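Long-range contact in iron-regulated ABC transporter siderophore-binding protein SirA (PDB 3MWF), which binds the iron-loaded siderophore staphyloferrin B and probably delivers it to an ABC transporter for uptake into the cell: residues 28-36 / 55-63. Residues are numbered along the deposited sequence; the frame is centred on the assembly and turned at random. Where two conformers were deposited one is given.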
ATOM      1  N   TYR A  28     -10.330  -1.041   4.743  1.00 10.77           N
ATOM      2  CA  TYR A  28      -9.285  -0.343   3.997  1.00 12.04           C
ATOM      3  C   TYR A  28      -8.985  -1.050   2.683  1.00 11.53           C
ATOM      4  O   TYR A  28      -9.257  -2.232   2.551  1.00 11.69           O
ATOM      5  CB  TYR A  28      -8.021  -0.146   4.845  1.00 11.34           C
ATOM      6  CG  TYR A  28      -7.347  -1.359   5.408  1.00 11.88           C
ATOM      7  CD1 TYR A  28      -7.714  -1.854   6.672  1.00 10.38           C
ATOM      8  CD2 TYR A  28      -6.253  -1.944   4.756  1.00 11.79           C
ATOM      9  CE1 TYR A  28      -7.026  -2.941   7.240  1.00 11.93           C
ATOM     10  CE2 TYR A  28      -5.578  -3.039   5.306  1.00 12.63           C
ATOM     11  CZ  TYR A  28      -5.948  -3.502   6.563  1.00 12.78           C
ATOM     12  OH  TYR A  28      -5.293  -4.565   7.143  1.00 14.33           O
ATOM     13  N   GLN A  29      -8.413  -0.316   1.721  1.00 11.07           N
ATOM     14  CA  GLN A  29      -8.245  -0.855   0.364  1.00 11.89           C
ATOM     15  C   GLN A  29      -7.565  -2.218   0.359  1.00 12.15           C
ATOM     16  O   GLN A  29      -7.988  -3.128  -0.345  1.00 12.36           O
ATOM     17  CB  GLN A  29      -7.369   0.110  -0.457  1.00 11.42           C
ATOM     18  CG  GLN A  29      -7.741   1.599  -0.323  1.00 10.81           C
ATOM     19  CD  GLN A  29      -9.123   1.910  -0.857  1.00 14.97           C
ATOM     20  OE1 GLN A  29      -9.465   1.515  -1.965  1.00 14.34           O
ATOM     21  NE2 GLN A  29      -9.935   2.617  -0.056  1.00 12.37           N
ATOM     22  N   GLY A  30      -6.472  -2.351   1.111  1.00 12.56           N
ATOM     23  CA  GLY A  30      -5.675  -3.581   1.058  1.00 12.84           C
ATOM     24  C   GLY A  30      -6.429  -4.772   1.614  1.00 12.72           C
ATOM     25  O   GLY A  30      -6.217  -5.877   1.165  1.00 13.26           O
ATOM     26  N   ALA A  31      -7.287  -4.531   2.605  1.00 11.98           N
ATOM     27  CA  ALA A  31      -8.095  -5.588   3.207  1.00 12.15           C
ATOM     28  C   ALA A  31      -9.085  -6.095   2.160  1.00 12.60           C
ATOM     29  O   ALA A  31      -9.306  -7.300   2.020  1.00 13.22           O
ATOM     30  CB  ALA A  31      -8.822  -5.055   4.446  1.00 13.25           C
ATOM     31  N   THR A  32      -9.654  -5.175   1.389  1.00 11.55           N
ATOM     32  CA  THR A  32     -10.567  -5.580   0.290  1.00 12.42           C
ATOM     33  C   THR A  32      -9.862  -6.463  -0.727  1.00 12.71           C
ATOM     34  O   THR A  32     -10.396  -7.512  -1.155  1.00 13.11           O
ATOM     35  CB  THR A  32     -11.132  -4.346  -0.391  1.00 10.90           C
ATOM     36  OG1 THR A  32     -11.782  -3.552   0.607  1.00 13.03           O
ATOM     37  CG2 THR A  32     -12.200  -4.749  -1.434  1.00 14.57           C
ATOM     38  N   ASP A  33      -8.657  -6.047  -1.082  1.00 12.78           N
ATOM     39  CA  ASP A  33      -7.818  -6.783  -2.005  1.00 13.14           C
ATOM     40  C   ASP A  33      -7.459  -8.154  -1.459  1.00 13.99           C
ATOM     41  O   ASP A  33      -7.529  -9.163  -2.169  1.00 14.83           O
ATOM     42  CB  ASP A  33      -6.559  -5.961  -2.316  1.00 12.93           C
ATOM     43  CG  ASP A  33      -5.619  -6.665  -3.313  1.00 14.48           C
ATOM     44  OD1 ASP A  33      -4.973  -7.680  -2.935  1.00 13.77           O
ATOM     45  OD2 ASP A  33      -5.520  -6.172  -4.476  1.00 17.06           O
ATOM     46  N   VAL A  34      -7.072  -8.199  -0.194  1.00 13.87           N
ATOM     47  CA  VAL A  34      -6.674  -9.466   0.427  1.00 14.49           C
ATOM     48  C   VAL A  34      -7.874 -10.425   0.514  1.00 14.64           C
ATOM     49  O   VAL A  34      -7.724 -11.626   0.261  1.00 16.42           O
ATOM     50  CB  VAL A  34      -5.997  -9.207   1.792  1.00 14.80           C
ATOM     51  CG1 VAL A  34      -5.874 -10.505   2.640  1.00 15.12           C
ATOM     52  CG2 VAL A  34      -4.615  -8.601   1.574  1.00 15.60           C
ATOM     53  N   ALA A  35      -9.056  -9.890   0.831  1.00 15.51           N
ATOM     54  CA  ALA A  35     -10.256 -10.749   0.918  1.00 16.16           C
ATOM     55  C   ALA A  35     -10.480 -11.429  -0.436  1.00 17.15           C
ATOM     56  O   ALA A  35     -10.653 -12.658  -0.529  1.00 18.21           O
ATOM     57  CB  ALA A  35     -11.467  -9.912   1.294  1.00 16.48           C
ATOM     58  N   VAL A  36     -10.465 -10.628  -1.496  1.00 16.38           N
ATOM     59  CA  VAL A  36     -10.609 -11.176  -2.850  1.00 17.10           C
ATOM     60  C   VAL A  36      -9.525 -12.220  -3.173  1.00 18.05           C
ATOM     61  O   VAL A  36      -9.810 -13.310  -3.712  1.00 18.53           O
ATOM     62  CB  VAL A  36     -10.661 -10.020  -3.883  1.00 16.64           C
ATOM     63  CG1 VAL A  36     -10.490 -10.526  -5.331  1.00 19.24           C
ATOM     64  CG2 VAL A  36     -11.958  -9.203  -3.737  1.00 15.84           C
ATOM     65  N   PHE A  55     -11.996   0.205  -7.651  1.00 14.17           N
ATOM     66  CA  PHE A  55     -10.893   0.199  -8.606  1.00 14.00           C
ATOM     67  C   PHE A  55     -11.173  -0.752  -9.766  1.00 14.77           C
ATOM     68  O   PHE A  55     -11.650  -1.884  -9.562  1.00 14.09           O
ATOM     69  CB  PHE A  55      -9.583  -0.269  -7.953  1.00 14.56           C
ATOM     70  CG  PHE A  55      -8.981   0.718  -7.000  1.00 13.07           C
ATOM     71  CD1 PHE A  55      -8.712   2.028  -7.399  1.00 11.91           C
ATOM     72  CD2 PHE A  55      -8.616   0.314  -5.702  1.00 13.89           C
ATOM     73  CE1 PHE A  55      -8.128   2.950  -6.525  1.00 13.36           C
ATOM     74  CE2 PHE A  55      -8.040   1.213  -4.832  1.00 11.71           C
ATOM     75  CZ  PHE A  55      -7.787   2.531  -5.210  1.00 12.63           C
ATOM     76  N   GLU A  56     -10.852  -0.297 -10.974  0.50 15.57           N
ATOM     77  CA  GLU A  56     -11.035  -1.104 -12.191  0.50 17.26           C
ATOM     78  C   GLU A  56     -10.466  -2.525 -12.085  0.50 17.13           C
ATOM     79  O   GLU A  56     -11.113  -3.508 -12.477  0.50 17.54           O
ATOM     80  CB  GLU A  56     -10.423  -0.378 -13.398  0.50 17.54           C
ATOM     81  CG  GLU A  56     -10.789  -1.007 -14.734  0.50 18.94           C
ATOM     82  CD  GLU A  56     -12.215  -0.673 -15.134  0.50 21.71           C
ATOM     83  OE1 GLU A  56     -12.935  -0.087 -14.301  0.50 21.85           O
ATOM     84  OE2 GLU A  56     -12.617  -0.976 -16.276  0.50 23.17           O
ATOM     85  N   TYR A  57      -9.269  -2.649 -11.517  1.00 17.23           N
ATOM     86  CA  TYR A  57      -8.597  -3.941 -11.444  1.00 17.11           C
ATOM     87  C   TYR A  57      -9.364  -4.993 -10.621  1.00 17.81           C
ATOM     88  O   TYR A  57      -9.235  -6.185 -10.867  1.00 18.55           O
ATOM     89  CB  TYR A  57      -7.120  -3.804 -10.985  1.00 16.73           C
ATOM     90  CG  TYR A  57      -6.954  -3.860  -9.469  1.00 16.21           C
ATOM     91  CD1 TYR A  57      -7.090  -2.720  -8.705  1.00 14.96           C
ATOM     92  CD2 TYR A  57      -6.725  -5.071  -8.824  1.00 16.07           C
ATOM     93  CE1 TYR A  57      -6.965  -2.766  -7.289  1.00 15.49           C
ATOM     94  CE2 TYR A  57      -6.597  -5.151  -7.436  1.00 14.86           C
ATOM     95  CZ  TYR A  57      -6.729  -3.984  -6.683  1.00 15.56           C
ATOM     96  OH  TYR A  57      -6.604  -4.063  -5.322  1.00 14.75           O
ATOM     97  N   ILE A  58     -10.207  -4.544  -9.696  1.00 16.82           N
ATOM     98  CA  ILE A  58     -10.912  -5.453  -8.793  1.00 18.10           C
ATOM     99  C   ILE A  58     -12.450  -5.437  -8.862  1.00 18.12           C
ATOM    100  O   ILE A  58     -13.115  -6.283  -8.227  1.00 18.63           O
ATOM    101  CB  ILE A  58     -10.433  -5.168  -7.338  1.00 18.02           C
ATOM    102  CG1 ILE A  58     -10.614  -6.386  -6.429  1.00 18.51           C
ATOM    103  CG2 ILE A  58     -11.048  -3.865  -6.774  1.00 17.92           C
ATOM    104  CD1 ILE A  58      -9.955  -6.192  -5.060  1.00 21.57           C
ATOM    105  N   LYS A  59     -13.022  -4.508  -9.616  1.00 19.26           N
ATOM    106  CA  LYS A  59     -14.468  -4.255  -9.494  1.00 20.03           C
ATOM    107  C   LYS A  59     -15.302  -5.477  -9.916  1.00 20.64           C
ATOM    108  O   LYS A  59     -16.371  -5.700  -9.346  1.00 19.94           O
ATOM    109  CB  LYS A  59     -14.900  -2.975 -10.226  1.00 20.46           C
ATOM    110  CG  LYS A  59     -14.959  -3.119 -11.714  1.00 23.22           C
ATOM    111  CD  LYS A  59     -15.331  -1.825 -12.410  1.00 25.68           C
ATOM    112  CE  LYS A  59     -15.433  -2.091 -13.918  1.00 26.62           C
ATOM    113  NZ  LYS A  59     -15.367  -0.823 -14.673  1.00 29.14           N
ATOM    114  N   ASN A  60     -14.794  -6.272 -10.867  1.00 22.15           N
ATOM    115  CA  ASN A  60     -15.514  -7.477 -11.325  1.00 24.37           C
ATOM    116  C   ASN A  60     -15.513  -8.592 -10.280  1.00 24.66           C
ATOM    117  O   ASN A  60     -16.296  -9.546 -10.377  1.00 26.29           O
ATOM    118  CB  ASN A  60     -14.983  -7.991 -12.685  1.00 25.22           C
ATOM    119  CG  ASN A  60     -15.295  -7.030 -13.856  1.00 28.58           C
ATOM    120  OD1 ASN A  60     -16.277  -6.275 -13.837  1.00 35.12           O
ATOM    121  ND2 ASN A  60     -14.451  -7.062 -14.880  1.00 33.59           N
ATOM    122  N   ASP A  61     -14.623  -8.479  -9.295  1.00 23.46           N
ATOM    123  CA  ASP A  61     -14.620  -9.380  -8.145  1.00 24.61           C
ATOM    124  C   ASP A  61     -15.432  -8.810  -6.985  1.00 23.91           C
ATOM    125  O   ASP A  61     -15.615  -9.491  -5.966  1.00 24.49           O
ATOM    126  CB  ASP A  61     -13.191  -9.636  -7.669  1.00 24.22           C
ATOM    127  CG  ASP A  61     -12.310 -10.130  -8.754  1.00 28.50           C
ATOM    128  OD1 ASP A  61     -11.371  -9.397  -9.144  1.00 31.72           O
ATOM    129  OD2 ASP A  61     -12.568 -11.242  -9.244  1.00 31.98           O
ATOM    130  N   LEU A  62     -15.913  -7.574  -7.135  1.00 23.13           N
ATOM    131  CA  LEU A  62     -16.715  -6.908  -6.111  1.00 22.50           C
ATOM    132  C   LEU A  62     -18.128  -6.571  -6.590  1.00 22.91           C
ATOM    133  O   LEU A  62     -18.755  -5.640  -6.088  1.00 22.60           O
ATOM    134  CB  LEU A  62     -16.047  -5.616  -5.638  1.00 21.47           C
ATOM    135  CG  LEU A  62     -14.647  -5.711  -5.042  1.00 21.35           C
ATOM    136  CD1 LEU A  62     -14.131  -4.292  -4.714  1.00 17.94           C
ATOM    137  CD2 LEU A  62     -14.642  -6.603  -3.794  1.00 19.79           C
ATOM    138  N   LYS A  63     -18.642  -7.322  -7.553  1.00 24.78           N
ATOM    139  CA  LYS A  63     -20.003  -7.030  -7.988  1.00 27.18           C
ATOM    140  C   LYS A  63     -20.958  -7.409  -6.837  1.00 27.47           C
ATOM    141  O   LYS A  63     -20.797  -8.449  -6.183  1.00 28.39           O
ATOM    142  CB  LYS A  63     -20.316  -7.711  -9.322  1.00 28.45           C
ATOM    143  CG  LYS A  63     -20.549  -9.196  -9.261  1.00 31.48           C
ATOM    144  CD  LYS A  63     -20.053  -9.911 -10.536  1.00 37.20           C
ATOM    145  CE  LYS A  63     -20.200  -9.056 -11.797  1.00 37.98           C
ATOM    146  NZ  LYS A  63     -19.014  -9.251 -12.693  1.00 41.37           N
TER
HETATM  147  O   HOH W   1      -7.651  -2.313  -3.314  1.00 13.99           O
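Tyr57 reaches helix 29-37 through its hydroxyl, which donates a hydrogen bond of 2.5 Å from OH to Asp33 OD2. The helix follows strand 24-26 of the six-stranded sheet in the N-terminal lobe of this periplasmic-binding-protein fold. Residues 55-63 belong to the loop between strands 44-45 and 66-70 and lie against one side of helix 29-37. Asp33 OD2 sits at the edge of the Tyr57 ring and accepts with its anti lone pair; the carboxylate and ring planes are 36° apart. Asp33 has CG anti to its backbone N (chi1 -179°), which carries the carboxylate across to Tyr57. Its other oxygen, OD1, accepts from the backbone N of Lys278, so the carboxylate is held at both oxygens. Further along the helix, Val36 fits between three loop side chains. Val36 CG1 meets Asp61 CB at 3.7 Å, while CG2 touches Ile58 CD1 and Leu62 CD2. Thr32 CG2 packs on the same leucine, 3.8 Å from Leu62 CD1. At the ligand-facing end, the Gln29 amide stands 78° to the Phe55 ring, with OE1 3.2 Å from CE2 of Phe55. Gln29 NE2 is hydrogen-bonded to Glu71 OE1 and to the carbonyl oxygen of Glu47. A water donates to both Gln29 O, at 3.1 Å, and Tyr57 OH, at 2.9 Å.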